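NDP-N-acetyl-D-galactosaminuronic acid dehydrogenase (Methanosarcina mazei Go1, PDB 3G79) probably oxidises UDP-N-acetyl-alpha-D-mannosamine to UDP-N-acetyl-alpha-D-mannosaminouronate, using two molecules of NAD+. Local coordinates at residues A[12-18]-A[209-213]; A[96-100]-A[132-138]; A[117-121]-A[299-303]; A[287-292]-A[371-375]; A[430-436]-A[457-463]. All coordinates share one frame; numbering follows the deposited sequence.

In the fold
Starting at the N terminus, contact 1 closes a long loop: it brings the end of helix 7-15 and the lead into strand 20-24 against helix 204-214. Contact 2 is nested inside that loop, joins 96-100 to the end of helix 124-136, and touches contact 1 through Arg15. Both belong to the NAD-binding part. Contact 3 crosses both along the chain, tying loop 117-121 to helix 293-305 of the central part. Contact 4 crosses contact 3 and touches it where Lys117 meets His292; it links the central part to the UDP-binding part. Contact 5 follows in series within the C-terminal region, its centre about 66 Å from those of contacts 1 and 2.

Contact 1: residues A[12-18]-A[209-213]; sequences LKERGPI and RAVEL
Arg209 reaches from helix 204-214 to the end of helix 7-15 and grips the carbonyl of Gly16. Its CG lies anti to the backbone N (chi1 -171°), and a bend at chi2 turns the chain beyond CB and CG toward residues 12-18. The contact begins at CD, which passes between Leu12 CG and Ile18 CD1. Arg209 NE lies 3.6 Å from Ile18 CG1, with Leu12 CD1 also near. Ile18 CG1 lies over one face of the guanidinium, toward the rim; Leu12 CG lies more loosely over the opposite face, near NE. At the tip, Arg209 NH2 gives a hydrogen bond of 2.7 Å to Gly16 O, nearly along the C=O axis. Arg209 NH1 bonds Gly16 O at 3.0 Å, from above the carbonyl plane. Arg209 NH1 also pairs with Glu212 OE1 (3.1 Å) in a salt bridge whose hydrogen bond is weak. A water joins that OE1 to Ile18 N. Ile18 CD1 packs on Leu213 CB at 3.8 Å. Gly16 is the first non-helical residue after helix 7-15, with positive phi. The contact joins the helix leading into strand 20-24 to helix 204-214 in the Rossmann-type NAD-binding part; Arg209 and Leu213 also touch Leu142 of strand 142-145. Two N-H groups on one oxygen fix the rotation of the guanidinium. Glu212 probably offsets part of its charge, while the buried NE has no polar partner in the model.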
# COMPACT_ATOMS: atom_id res chain seq x y z
N LEU A 12 15.16 -36.79 -14.88
CA LEU A 12 15.14 -36.46 -13.48
C LEU A 12 14.79 -37.67 -12.61
O LEU A 12 15.51 -37.94 -11.66
CB LEU A 12 14.21 -35.27 -13.21
CG LEU A 12 14.70 -33.82 -13.04
CD1 LEU A 12 16.13 -33.55 -13.47
CD2 LEU A 12 13.72 -32.90 -13.76
N LYS A 13 13.76 -38.44 -12.94
CA LYS A 13 13.43 -39.59 -12.08
C LYS A 13 14.57 -40.60 -12.14
O LYS A 13 14.90 -41.21 -11.13
CB LYS A 13 12.06 -40.23 -12.37
CG LYS A 13 10.82 -39.58 -11.61
CD LYS A 13 10.86 -39.58 -10.00
CE LYS A 13 9.61 -38.88 -9.38
NZ LYS A 13 9.84 -37.99 -8.17
N GLU A 14 15.15 -40.75 -13.32
CA GLU A 14 16.29 -41.63 -13.55
C GLU A 14 17.61 -41.19 -12.83
O GLU A 14 18.42 -42.05 -12.45
CB GLU A 14 16.47 -41.83 -15.06
CG GLU A 14 17.90 -41.87 -15.58
CD GLU A 14 18.00 -41.81 -17.11
OE1 GLU A 14 19.14 -41.63 -17.62
OE2 GLU A 14 16.94 -41.94 -17.79
N ARG A 15 17.82 -39.87 -12.63
CA ARG A 15 19.00 -39.33 -11.91
C ARG A 15 18.79 -39.55 -10.41
O ARG A 15 19.73 -39.69 -9.66
CB ARG A 15 19.24 -37.83 -12.26
CG ARG A 15 20.61 -37.17 -11.84
CD ARG A 15 21.39 -36.36 -13.03
NE ARG A 15 22.83 -36.01 -12.75
CZ ARG A 15 23.74 -35.73 -13.68
NH1 ARG A 15 23.40 -35.78 -14.95
NH2 ARG A 15 25.01 -35.40 -13.34
N GLY A 16 17.53 -39.61 -9.99
CA GLY A 16 17.22 -39.81 -8.58
C GLY A 16 17.30 -38.52 -7.78
O GLY A 16 17.51 -37.45 -8.34
N PRO A 17 17.14 -38.62 -6.45
CA PRO A 17 17.23 -37.43 -5.60
C PRO A 17 18.60 -36.72 -5.67
O PRO A 17 19.63 -37.38 -5.87
CB PRO A 17 16.99 -37.99 -4.19
CG PRO A 17 17.13 -39.49 -4.33
CD PRO A 17 16.71 -39.81 -5.70
N ILE A 18 18.58 -35.39 -5.50
CA ILE A 18 19.76 -34.54 -5.54
C ILE A 18 20.70 -34.98 -4.45
O ILE A 18 20.29 -35.10 -3.30
CB ILE A 18 19.39 -33.10 -5.28
CG1 ILE A 18 18.65 -32.51 -6.48
CG2 ILE A 18 20.60 -32.26 -5.04
CD1 ILE A 18 17.94 -31.23 -6.15
N ARG A 209 12.06 -29.80 -9.13
CA ARG A 209 13.44 -30.23 -8.87
C ARG A 209 14.10 -29.20 -7.97
O ARG A 209 14.94 -29.56 -7.11
CB ARG A 209 14.25 -30.36 -10.17
CG ARG A 209 15.62 -31.01 -10.03
CD ARG A 209 15.54 -32.30 -9.29
NE ARG A 209 16.74 -33.11 -9.49
CZ ARG A 209 16.87 -34.38 -9.08
NH1 ARG A 209 15.88 -34.99 -8.44
NH2 ARG A 209 18.00 -35.03 -9.32
N ALA A 210 13.72 -27.93 -8.13
CA ALA A 210 14.43 -26.90 -7.37
C ALA A 210 13.91 -26.82 -5.92
O ALA A 210 14.71 -26.70 -4.98
CB ALA A 210 14.40 -25.57 -8.06
N VAL A 211 12.60 -26.93 -5.75
CA VAL A 211 12.02 -27.09 -4.43
C VAL A 211 12.81 -28.13 -3.60
O VAL A 211 13.13 -27.89 -2.45
CB VAL A 211 10.52 -27.48 -4.51
CG1 VAL A 211 9.98 -27.88 -3.14
CG2 VAL A 211 9.71 -26.32 -5.07
N GLU A 212 13.17 -29.25 -4.22
CA GLU A 212 13.94 -30.31 -3.56
C GLU A 212 15.34 -29.85 -3.12
O GLU A 212 15.89 -30.34 -2.11
CB GLU A 212 14.08 -31.51 -4.48
CG GLU A 212 12.77 -32.01 -5.08
CD GLU A 212 12.95 -33.14 -6.09
OE1 GLU A 212 14.08 -33.69 -6.22
OE2 GLU A 212 11.95 -33.48 -6.77
N LEU A 213 15.90 -28.90 -3.88
CA LEU A 213 17.23 -28.41 -3.61
C LEU A 213 17.15 -27.52 -2.40
O LEU A 213 18.04 -27.51 -1.58
CB LEU A 213 17.78 -27.64 -4.82
CG LEU A 213 19.15 -27.04 -4.70
CD1 LEU A 213 20.17 -28.12 -4.32
CD2 LEU A 213 19.57 -26.28 -5.98
O HOH W 1 15.94 -34.61 -4.53

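Contact 2: residues A[96-100]-A[132-138]; sequences FSRIS and NVGKYLK
Ser100 OG donates a hydrogen bond to Tyr136 O, 2.8 Å away. The hydroxyl lies in the carbonyl plane, on a lone pair. Lys138 CG packs beside the same hydroxyl. The bond ties the 3-10 turn between strands 90-93 and 104-107 to the C-terminal end of helix 124-136 in the Rossmann-type NAD-binding domain. The Tyr136 ring lies flat against the 3-10 backbone. Ser97 CA sits over its centre in a CH-pi contact, 3.4 Å from the centroid of the Tyr136 ring and 6° off the normal. The tyrosine CG is anti to the carbonyl carbon (chi1 -66°), which swings the ring over Ser97. Lys135 CG packs on the opposite face, toward the rim. Ser97 CB touches Tyr136 CE1 at 3.6 Å, while Ser97 OG bonds to Asp95. Phe96 CB touches Tyr136 CE2 at 4.0 Å. At the root of the tyrosine side chain, Ile99 CB packs on Tyr136 CB at 3.9 Å, and Ile99 CD1 reaches Val133 CG2. The Asn132 side chain lies over one face of the Phe96 ring, the amide plane 36° from the ring. The chemistry is mostly apolar and CH-pi, and the one cross-segment hydrogen bond gives a polar partner to a carbonyl at the helix end.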
# COMPACT_ATOMS: atom_id res chain seq x y z
N PHE A 96 36.44 -26.28 -12.60
CA PHE A 96 35.07 -26.17 -13.08
C PHE A 96 34.52 -27.37 -13.83
O PHE A 96 33.28 -27.58 -13.90
CB PHE A 96 34.98 -24.95 -13.94
CG PHE A 96 34.97 -23.69 -13.18
CD1 PHE A 96 33.77 -23.07 -12.86
CD2 PHE A 96 36.16 -23.09 -12.78
CE1 PHE A 96 33.75 -21.87 -12.18
CE2 PHE A 96 36.14 -21.89 -12.09
CZ PHE A 96 34.94 -21.29 -11.78
N SER A 97 35.45 -28.16 -14.38
CA SER A 97 35.14 -29.39 -15.11
C SER A 97 34.33 -30.33 -14.25
O SER A 97 33.48 -31.06 -14.76
CB SER A 97 36.42 -30.08 -15.64
OG SER A 97 37.00 -30.91 -14.65
N ARG A 98 34.58 -30.30 -12.96
CA ARG A 98 33.81 -31.10 -12.00
C ARG A 98 32.33 -30.71 -11.81
O ARG A 98 31.60 -31.37 -11.05
CB ARG A 98 34.46 -31.02 -10.62
CG ARG A 98 35.84 -31.52 -10.52
CD ARG A 98 35.93 -32.05 -9.12
NE ARG A 98 37.22 -31.82 -8.52
CZ ARG A 98 37.47 -31.98 -7.22
NH1 ARG A 98 36.50 -32.38 -6.38
NH2 ARG A 98 38.73 -31.75 -6.79
N ILE A 99 31.91 -29.61 -12.41
CA ILE A 99 30.47 -29.32 -12.51
C ILE A 99 29.83 -30.58 -13.13
O ILE A 99 28.75 -31.04 -12.70
CB ILE A 99 30.21 -28.06 -13.39
CG1 ILE A 99 30.59 -26.78 -12.63
CG2 ILE A 99 28.76 -28.01 -13.90
CD1 ILE A 99 30.93 -25.63 -13.57
N SER A 100 30.55 -31.16 -14.08
CA SER A 100 30.08 -32.40 -14.67
C SER A 100 29.60 -33.47 -13.71
O SER A 100 28.71 -34.24 -14.07
CB SER A 100 31.06 -32.94 -15.69
OG SER A 100 30.80 -32.32 -16.93
N ASN A 132 30.74 -21.06 -17.67
CA ASN A 132 31.39 -22.23 -17.09
C ASN A 132 30.43 -23.39 -16.84
O ASN A 132 30.73 -24.55 -17.20
CB ASN A 132 32.14 -21.89 -15.83
CG ASN A 132 33.55 -21.45 -16.10
OD1 ASN A 132 34.11 -20.74 -15.29
ND2 ASN A 132 34.14 -21.89 -17.23
N VAL A 133 29.29 -23.07 -16.22
CA VAL A 133 28.20 -24.04 -16.11
C VAL A 133 27.80 -24.66 -17.47
O VAL A 133 27.87 -25.89 -17.63
CB VAL A 133 26.99 -23.44 -15.38
CG1 VAL A 133 25.78 -24.39 -15.42
CG2 VAL A 133 27.40 -23.18 -13.98
N GLY A 134 27.40 -23.82 -18.44
CA GLY A 134 27.03 -24.33 -19.75
C GLY A 134 28.10 -25.27 -20.28
O GLY A 134 27.79 -26.34 -20.80
N LYS A 135 29.36 -24.88 -20.12
CA LYS A 135 30.51 -25.58 -20.64
C LYS A 135 30.55 -27.00 -20.17
O LYS A 135 31.02 -27.86 -20.90
CB LYS A 135 31.79 -24.86 -20.20
CG LYS A 135 33.09 -25.42 -20.77
CD LYS A 135 34.02 -24.30 -21.28
CE LYS A 135 34.44 -23.32 -20.16
NZ LYS A 135 34.38 -21.87 -20.57
N TYR A 136 30.07 -27.25 -18.95
CA TYR A 136 30.23 -28.60 -18.37
C TYR A 136 28.89 -29.30 -18.09
O TYR A 136 28.84 -30.44 -17.59
CB TYR A 136 31.17 -28.56 -17.16
CG TYR A 136 32.60 -28.18 -17.51
CD1 TYR A 136 33.44 -29.09 -18.20
CD2 TYR A 136 33.13 -26.93 -17.17
CE1 TYR A 136 34.75 -28.76 -18.54
CE2 TYR A 136 34.47 -26.59 -17.51
CZ TYR A 136 35.26 -27.51 -18.19
OH TYR A 136 36.56 -27.21 -18.53
N LEU A 137 27.82 -28.61 -18.48
CA LEU A 137 26.45 -29.09 -18.30
C LEU A 137 26.21 -30.49 -18.87
O LEU A 137 26.65 -30.80 -20.01
CB LEU A 137 25.45 -28.08 -18.90
CG LEU A 137 23.97 -28.27 -18.58
CD1 LEU A 137 23.73 -28.20 -17.06
CD2 LEU A 137 23.18 -27.21 -19.29
N LYS A 138 25.53 -31.34 -18.09
CA LYS A 138 25.17 -32.70 -18.49
C LYS A 138 23.66 -32.88 -18.39
O LYS A 138 23.01 -32.17 -17.68
CB LYS A 138 25.91 -33.75 -17.64
CG LYS A 138 27.44 -33.67 -17.74
CD LYS A 138 28.09 -34.61 -18.77
CE LYS A 138 28.39 -33.91 -20.11
NZ LYS A 138 29.65 -34.39 -20.76

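Contact 3: residues A[117-121]-A[299-303]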
# COMPACT_ATOMS: atom_id res chain seq x y z
N LYS A 117 27.25 2.98 -10.99
CA LYS A 117 25.83 2.76 -10.65
C LYS A 117 24.88 2.76 -11.88
O LYS A 117 25.23 3.28 -12.94
CB LYS A 117 25.32 3.76 -9.57
CG LYS A 117 25.94 3.60 -8.18
CD LYS A 117 27.30 4.28 -8.02
CE LYS A 117 28.10 3.64 -6.87
NZ LYS A 117 29.57 3.98 -6.93
N ASP A 118 23.69 2.16 -11.70
CA ASP A 118 22.57 2.18 -12.67
C ASP A 118 22.94 1.78 -14.10
O ASP A 118 24.14 1.60 -14.40
CB ASP A 118 21.80 3.53 -12.62
CG ASP A 118 22.63 4.72 -13.12
OD1 ASP A 118 23.24 5.42 -12.28
OD2 ASP A 118 22.66 4.96 -14.35
N LEU A 119 21.95 1.53 -14.97
CA LEU A 119 20.56 1.25 -14.61
C LEU A 119 20.47 -0.25 -14.41
O LEU A 119 19.61 -0.74 -13.68
CB LEU A 119 19.62 1.68 -15.75
CG LEU A 119 18.15 2.05 -15.49
CD1 LEU A 119 17.62 2.89 -16.63
CD2 LEU A 119 17.25 0.84 -15.29
N GLU A 120 21.37 -0.96 -15.09
CA GLU A 120 21.55 -2.40 -14.94
C GLU A 120 22.81 -2.70 -14.15
O GLU A 120 23.77 -1.93 -14.18
CB GLU A 120 21.63 -3.09 -16.31
CG GLU A 120 20.31 -3.71 -16.80
CD GLU A 120 19.27 -2.65 -17.17
OE1 GLU A 120 19.63 -1.69 -17.89
OE2 GLU A 120 18.11 -2.79 -16.75
N PRO A 121 22.82 -3.84 -13.43
CA PRO A 121 24.00 -4.35 -12.73
C PRO A 121 25.11 -4.77 -13.70
O PRO A 121 24.85 -4.93 -14.90
CB PRO A 121 23.46 -5.58 -12.01
CG PRO A 121 22.03 -5.26 -11.79
CD PRO A 121 21.60 -4.59 -13.05
N TYR A 299 11.67 0.55 -13.54
CA TYR A 299 12.11 0.60 -14.94
C TYR A 299 12.33 -0.77 -15.47
O TYR A 299 12.03 -1.01 -16.63
CB TYR A 299 13.33 1.53 -15.18
CG TYR A 299 13.03 2.92 -14.68
CD1 TYR A 299 11.96 3.67 -15.21
CD2 TYR A 299 13.74 3.45 -13.60
CE1 TYR A 299 11.66 4.96 -14.71
CE2 TYR A 299 13.44 4.72 -13.09
CZ TYR A 299 12.40 5.46 -13.64
OH TYR A 299 12.12 6.67 -13.09
N HIS A 300 12.84 -1.67 -14.63
CA HIS A 300 12.86 -3.09 -14.97
C HIS A 300 11.49 -3.75 -15.24
O HIS A 300 11.38 -4.54 -16.18
CB HIS A 300 13.66 -3.86 -13.95
CG HIS A 300 15.06 -3.37 -13.83
ND1 HIS A 300 15.61 -2.97 -12.63
CD2 HIS A 300 16.03 -3.19 -14.76
CE1 HIS A 300 16.85 -2.57 -12.82
NE2 HIS A 300 17.12 -2.68 -14.11
N LEU A 301 10.46 -3.43 -14.45
CA LEU A 301 9.08 -3.90 -14.72
C LEU A 301 8.59 -3.35 -16.04
O LEU A 301 8.06 -4.08 -16.89
CB LEU A 301 8.08 -3.48 -13.62
CG LEU A 301 7.50 -4.47 -12.61
CD1 LEU A 301 6.11 -3.99 -12.14
CD2 LEU A 301 7.38 -5.83 -13.20
N GLU A 302 8.75 -2.05 -16.19
CA GLU A 302 8.39 -1.40 -17.42
C GLU A 302 9.02 -2.07 -18.60
O GLU A 302 8.28 -2.49 -19.47
CB GLU A 302 8.70 0.09 -17.38
CG GLU A 302 8.04 0.79 -16.24
CD GLU A 302 6.49 0.61 -16.14
OE1 GLU A 302 5.81 0.22 -17.11
OE2 GLU A 302 5.94 0.89 -15.06
N ARG A 303 10.35 -2.21 -18.66
CA ARG A 303 10.97 -2.91 -19.78
C ARG A 303 10.40 -4.33 -19.83
O ARG A 303 9.96 -4.79 -20.88
CB ARG A 303 12.48 -2.97 -19.67
CG ARG A 303 13.13 -3.52 -20.94
CD ARG A 303 14.60 -3.93 -20.76
NE ARG A 303 15.54 -2.86 -21.06
CZ ARG A 303 16.22 -2.18 -20.13
NH1 ARG A 303 16.05 -2.47 -18.83
NH2 ARG A 303 17.05 -1.19 -20.48
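Residues 117-121 form an irregular loop with a cis peptide before Leu119, and they run past helix 293-305 with Leu119 nearest Tyr299 and Glu120 nearest His300, the CA atoms more than 8 Å apart. Side chains therefore bridge the gap. Glu120 OE2 is the meeting point. Glu120 OE2 lies 2.8 Å from His300 NE2 and 2.9 Å from Arg303 NH1. Both are hydrogen bonds with bent, weak geometry, and the second is also a salt bridge. The glutamate chain bends at chi2 (70°), which brings its carboxylate back toward the helix. OE2 lies at the edge of the imidazole, near the ring plane, while the carboxylate is turned 74° from that plane. The carboxylate is turned 78° from the Arg303 guanidinium plane, so the pair does not form a flat two-oxygen bridge. Arg303 leaves the helix with CG anti to its N and bends at chi3 to reach the acid from the other direction. His300 NE2 also makes a weak bond to Leu119 O at 3.2 Å. The two acceptors share one N-H, consistent with the bent angles of both bonds. Beside them, Leu119 CD2 touches His300 NE2 at 3.7 Å and Tyr299 CB at 4.0 Å. His300 also packs on Thr150 and Pro151. Further round the helix, Glu302 bonds Tyr255 of the second subunit. The contact is a polar bridge between two domains. It joins a loop of the Rossmann-type NAD-binding domain, after strand 104-107, to a helix of the central domain of this dehydrogenase family.

Contact 4: residues A[287-292]-A[371-375]; sequences AGVGGH and RNTPS
Asn372 carries its CG anti to the carbonyl carbon (chi1 -67°), on a backbone with positive phi, and this aims its amide at Gly291. Asn372 ND2 donates to Gly291 O at 2.8 Å with an almost straight N-H (171°). The oxygen lies in the amide plane, but the amide nitrogen stands well above the carbonyl plane. The neighbouring peptide is used in the other direction, for Gly291 N gives a 2.8 Å bond to Arg371 O. Gly291 is thus held at both its N-H and its carbonyl. Next to it, Gly290 CA makes a CA-H...O contact of 3.2 Å with Asn372 O. The two loops run roughly antiparallel here. At the other end, Pro374 CG is 3.6 Å from Gly288 C, and Pro374 CB is 3.7 Å from Ala287 O. Gly288, with no side chain, lets the Pro374 ring lie directly on its backbone, and Gly290 likewise leaves room for Asn372 O. His292 crosses Asn372 at about a right angle, its ring almost perpendicular to the amide; its ND1 is bonded to Lys296. The Gly291 carbonyl also receives the hydroxyl of Thr295. Three bonds join the central domain to the UDP-binding domain: Gly291 N to Arg371 O, Asn372 ND2 to Gly291 O, and Arg450 to Gly288 O. Across the two loops the bonds use neutral groups, an N-H, two carbonyls and an amide; Arg450 adds a charged donor.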
# COMPACT_ATOMS: atom_id res chain seq x y z
N ALA A 287 12.67 13.37 2.59
CA ALA A 287 13.45 14.15 1.63
C ALA A 287 13.74 13.40 0.35
O ALA A 287 14.24 13.98 -0.58
CB ALA A 287 14.77 14.60 2.27
N GLY A 288 13.41 12.12 0.28
CA GLY A 288 13.56 11.40 -0.97
C GLY A 288 13.88 9.95 -0.80
O GLY A 288 14.01 9.50 0.31
N VAL A 289 14.01 9.20 -1.90
CA VAL A 289 14.26 7.77 -1.84
C VAL A 289 15.68 7.50 -2.39
O VAL A 289 16.09 8.06 -3.43
CB VAL A 289 13.21 7.00 -2.67
CG1 VAL A 289 13.60 5.55 -2.86
CG2 VAL A 289 11.82 7.14 -2.09
N GLY A 290 16.42 6.64 -1.70
CA GLY A 290 17.76 6.32 -2.15
C GLY A 290 17.84 4.85 -2.42
O GLY A 290 16.84 4.15 -2.22
N GLY A 291 19.03 4.39 -2.83
CA GLY A 291 19.35 2.95 -2.99
C GLY A 291 19.37 2.54 -4.44
O GLY A 291 19.26 3.39 -5.34
N HIS A 292 19.52 1.25 -4.72
CA HIS A 292 19.49 0.78 -6.09
C HIS A 292 18.11 0.30 -6.45
O HIS A 292 17.44 0.86 -7.33
CB HIS A 292 20.48 -0.35 -6.32
CG HIS A 292 21.90 0.09 -6.28
ND1 HIS A 292 22.39 1.07 -7.12
CD2 HIS A 292 22.94 -0.30 -5.50
CE1 HIS A 292 23.68 1.26 -6.85
NE2 HIS A 292 24.03 0.44 -5.88
N ARG A 371 24.30 5.44 -1.40
CA ARG A 371 24.09 4.97 -2.75
C ARG A 371 22.82 5.63 -3.29
O ARG A 371 21.70 5.31 -2.86
CB ARG A 371 23.96 3.45 -2.76
CG ARG A 371 25.12 2.67 -2.10
CD ARG A 371 24.59 1.38 -1.46
NE ARG A 371 25.51 0.26 -1.59
CZ ARG A 371 26.38 -0.13 -0.66
NH1 ARG A 371 26.47 0.52 0.51
NH2 ARG A 371 27.16 -1.19 -0.90
N ASN A 372 23.00 6.57 -4.22
CA ASN A 372 21.89 7.38 -4.75
C ASN A 372 21.14 8.20 -3.69
O ASN A 372 19.88 8.20 -3.69
CB ASN A 372 20.88 6.49 -5.51
CG ASN A 372 21.46 5.90 -6.77
OD1 ASN A 372 22.18 6.56 -7.51
ND2 ASN A 372 21.14 4.65 -7.04
N THR A 373 21.89 8.89 -2.81
CA THR A 373 21.30 9.75 -1.77
C THR A 373 20.46 10.82 -2.39
O THR A 373 20.95 11.52 -3.25
CB THR A 373 22.29 10.61 -0.99
OG1 THR A 373 23.65 10.22 -1.24
CG2 THR A 373 21.92 10.59 0.43
N PRO A 374 19.23 10.98 -1.92
CA PRO A 374 18.46 12.14 -2.33
C PRO A 374 19.10 13.45 -1.81
O PRO A 374 18.66 14.55 -2.21
CB PRO A 374 17.07 11.89 -1.73
CG PRO A 374 17.30 10.92 -0.57
CD PRO A 374 18.51 10.12 -0.95
N SER A 375 20.14 13.35 -0.98
CA SER A 375 20.90 14.53 -0.53
C SER A 375 21.74 15.15 -1.65
O SER A 375 22.02 16.35 -1.64
CB SER A 375 21.81 14.19 0.66
OG SER A 375 21.06 13.64 1.73

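Contact 5: residues A[430-436]-A[457-463]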
# COMPACT_ATOMS: atom_id res chain seq x y z
N LEU A 430 19.73 17.11 18.49
CA LEU A 430 19.99 18.54 18.23
C LEU A 430 19.05 19.45 19.03
O LEU A 430 17.82 19.40 18.87
CB LEU A 430 19.92 18.87 16.73
CG LEU A 430 20.23 20.31 16.26
CD1 LEU A 430 21.71 20.65 16.32
CD2 LEU A 430 19.71 20.56 14.88
N LYS A 431 19.64 20.29 19.88
CA LYS A 431 18.88 21.19 20.74
C LYS A 431 18.87 22.62 20.18
O LYS A 431 19.90 23.10 19.67
CB LYS A 431 19.40 21.15 22.21
CG LYS A 431 20.82 20.58 22.37
CD LYS A 431 21.55 21.13 23.61
CE LYS A 431 23.08 20.83 23.55
NZ LYS A 431 23.95 21.86 24.23
N ALA A 432 17.71 23.28 20.26
CA ALA A 432 17.53 24.59 19.64
C ALA A 432 18.61 25.63 20.01
O ALA A 432 19.20 26.25 19.13
CB ALA A 432 16.11 25.14 19.90
N ASP A 433 18.86 25.81 21.31
CA ASP A 433 19.84 26.77 21.83
C ASP A 433 21.15 26.72 21.08
O ASP A 433 21.70 27.75 20.66
CB ASP A 433 20.20 26.43 23.27
CG ASP A 433 19.16 26.84 24.25
OD1 ASP A 433 18.36 27.73 23.92
OD2 ASP A 433 19.16 26.26 25.37
N TRP A 434 21.65 25.50 20.95
CA TRP A 434 22.96 25.22 20.45
C TRP A 434 23.06 25.59 18.98
O TRP A 434 23.97 26.31 18.57
CB TRP A 434 23.29 23.75 20.65
CG TRP A 434 24.68 23.42 20.36
CD1 TRP A 434 25.73 23.46 21.23
CD2 TRP A 434 25.22 22.99 19.10
NE1 TRP A 434 26.90 23.08 20.59
CE2 TRP A 434 26.61 22.79 19.28
CE3 TRP A 434 24.66 22.76 17.84
CZ2 TRP A 434 27.45 22.36 18.25
CZ3 TRP A 434 25.50 22.33 16.82
CH2 TRP A 434 26.87 22.13 17.03
N ALA A 435 22.10 25.14 18.19
CA ALA A 435 22.08 25.44 16.76
C ALA A 435 21.90 26.93 16.54
O ALA A 435 22.49 27.50 15.63
CB ALA A 435 20.99 24.65 16.04
N LYS A 436 21.10 27.55 17.40
CA LYS A 436 20.90 28.98 17.33
C LYS A 436 22.21 29.72 17.55
O LYS A 436 22.52 30.66 16.84
CB LYS A 436 19.88 29.45 18.37
CG LYS A 436 19.09 30.69 17.96
CD LYS A 436 19.72 31.96 18.44
CE LYS A 436 18.94 33.20 17.94
NZ LYS A 436 17.57 33.28 18.54
N GLU A 457 9.98 23.80 20.13
CA GLU A 457 11.28 24.07 20.71
C GLU A 457 12.05 25.11 19.88
O GLU A 457 12.58 26.09 20.42
CB GLU A 457 12.07 22.77 20.84
CG GLU A 457 13.38 22.89 21.61
CD GLU A 457 14.24 21.63 21.50
OE1 GLU A 457 15.49 21.74 21.65
OE2 GLU A 457 13.66 20.54 21.26
N PHE A 458 12.08 24.91 18.57
CA PHE A 458 12.86 25.73 17.66
C PHE A 458 12.18 27.03 17.27
O PHE A 458 12.86 28.07 17.17
CB PHE A 458 13.25 24.92 16.42
CG PHE A 458 14.35 23.90 16.68
CD1 PHE A 458 15.62 24.08 16.14
CD2 PHE A 458 14.10 22.78 17.46
CE1 PHE A 458 16.62 23.15 16.35
CE2 PHE A 458 15.11 21.83 17.68
CZ PHE A 458 16.36 22.02 17.14
N ILE A 459 10.87 26.99 17.07
CA ILE A 459 10.08 28.19 16.82
C ILE A 459 10.18 29.17 18.01
O ILE A 459 10.42 30.37 17.83
CB ILE A 459 8.61 27.82 16.53
CG1 ILE A 459 8.45 27.11 15.17
CG2 ILE A 459 7.74 29.00 16.55
CD1 ILE A 459 7.06 26.51 14.96
N GLY A 460 10.04 28.65 19.23
CA GLY A 460 10.06 29.50 20.43
C GLY A 460 11.39 30.18 20.68
O GLY A 460 11.50 31.08 21.52
N LYS A 461 12.39 29.74 19.94
CA LYS A 461 13.78 30.14 20.13
C LYS A 461 14.23 31.00 18.93
O LYS A 461 15.43 31.19 18.70
CB LYS A 461 14.63 28.86 20.24
CG LYS A 461 16.08 29.03 20.61
CD LYS A 461 16.31 29.16 22.13
CE LYS A 461 17.69 29.83 22.40
NZ LYS A 461 18.03 30.09 23.85
N GLY A 462 13.24 31.49 18.17
CA GLY A 462 13.48 32.41 17.07
C GLY A 462 13.61 31.84 15.66
O GLY A 462 13.65 32.62 14.67
N PHE A 463 13.68 30.51 15.53
CA PHE A 463 13.93 29.89 14.23
C PHE A 463 12.80 30.10 13.27
O PHE A 463 11.68 30.39 13.70
CB PHE A 463 14.06 28.39 14.37
CG PHE A 463 15.40 27.95 14.74
CD1 PHE A 463 15.78 27.94 16.07
CD2 PHE A 463 16.28 27.50 13.79
CE1 PHE A 463 17.08 27.48 16.45
CE2 PHE A 463 17.56 27.04 14.14
CZ PHE A 463 17.95 27.01 15.46
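Ala432 and Phe458 make the tight side of this contact. Ala432 CB sits over the centre of the Phe458 ring in a CH-pi contact, 3.8 Å from the centroid and 7° off the normal. Leu430 O lies at the edge of that ring, 3.5 Å from Phe458 CZ. Phe458 CD1 lies over the centre of the Phe463 ring face, and Phe463 points its own edge at helix 432-439. Phe463 CE1 is 3.6 Å from Ala432 O, and Phe463 CZ is 3.9 Å from Ala435 CB. Ile446 touches both rings and Ile418 touches Phe463. The outer side is polar and more open. Glu457, extended and with CG anti to its N (chi1 -172°), reaches the start of the helix. Ala432 N gives a nearly straight 3.0 Å bond to Glu457 OE1, approaching it from above the carboxylate plane. Lys461 pairs with Asp433 in a salt bridge, though the position of Asp433 OD1 is doubtful. Lys436 bends at chi2 and chi4 to bring Lys436 NZ 3.0 Å from Lys461 O, tilted from the carbonyl plane. Helix 455-459 ends in a Schellman motif: Phe463 N returns to Phe458 O, and Gly462 N, on a residue with positive phi, bonds Ile459 O. The chain then enters strand 464-467. The start of helix 432-439 thus packs against the end of helix 455-459 and the turn after it, beside the parallel alpha/beta sheet of the C-terminal UDP-binding domain, at its 464-467 edge.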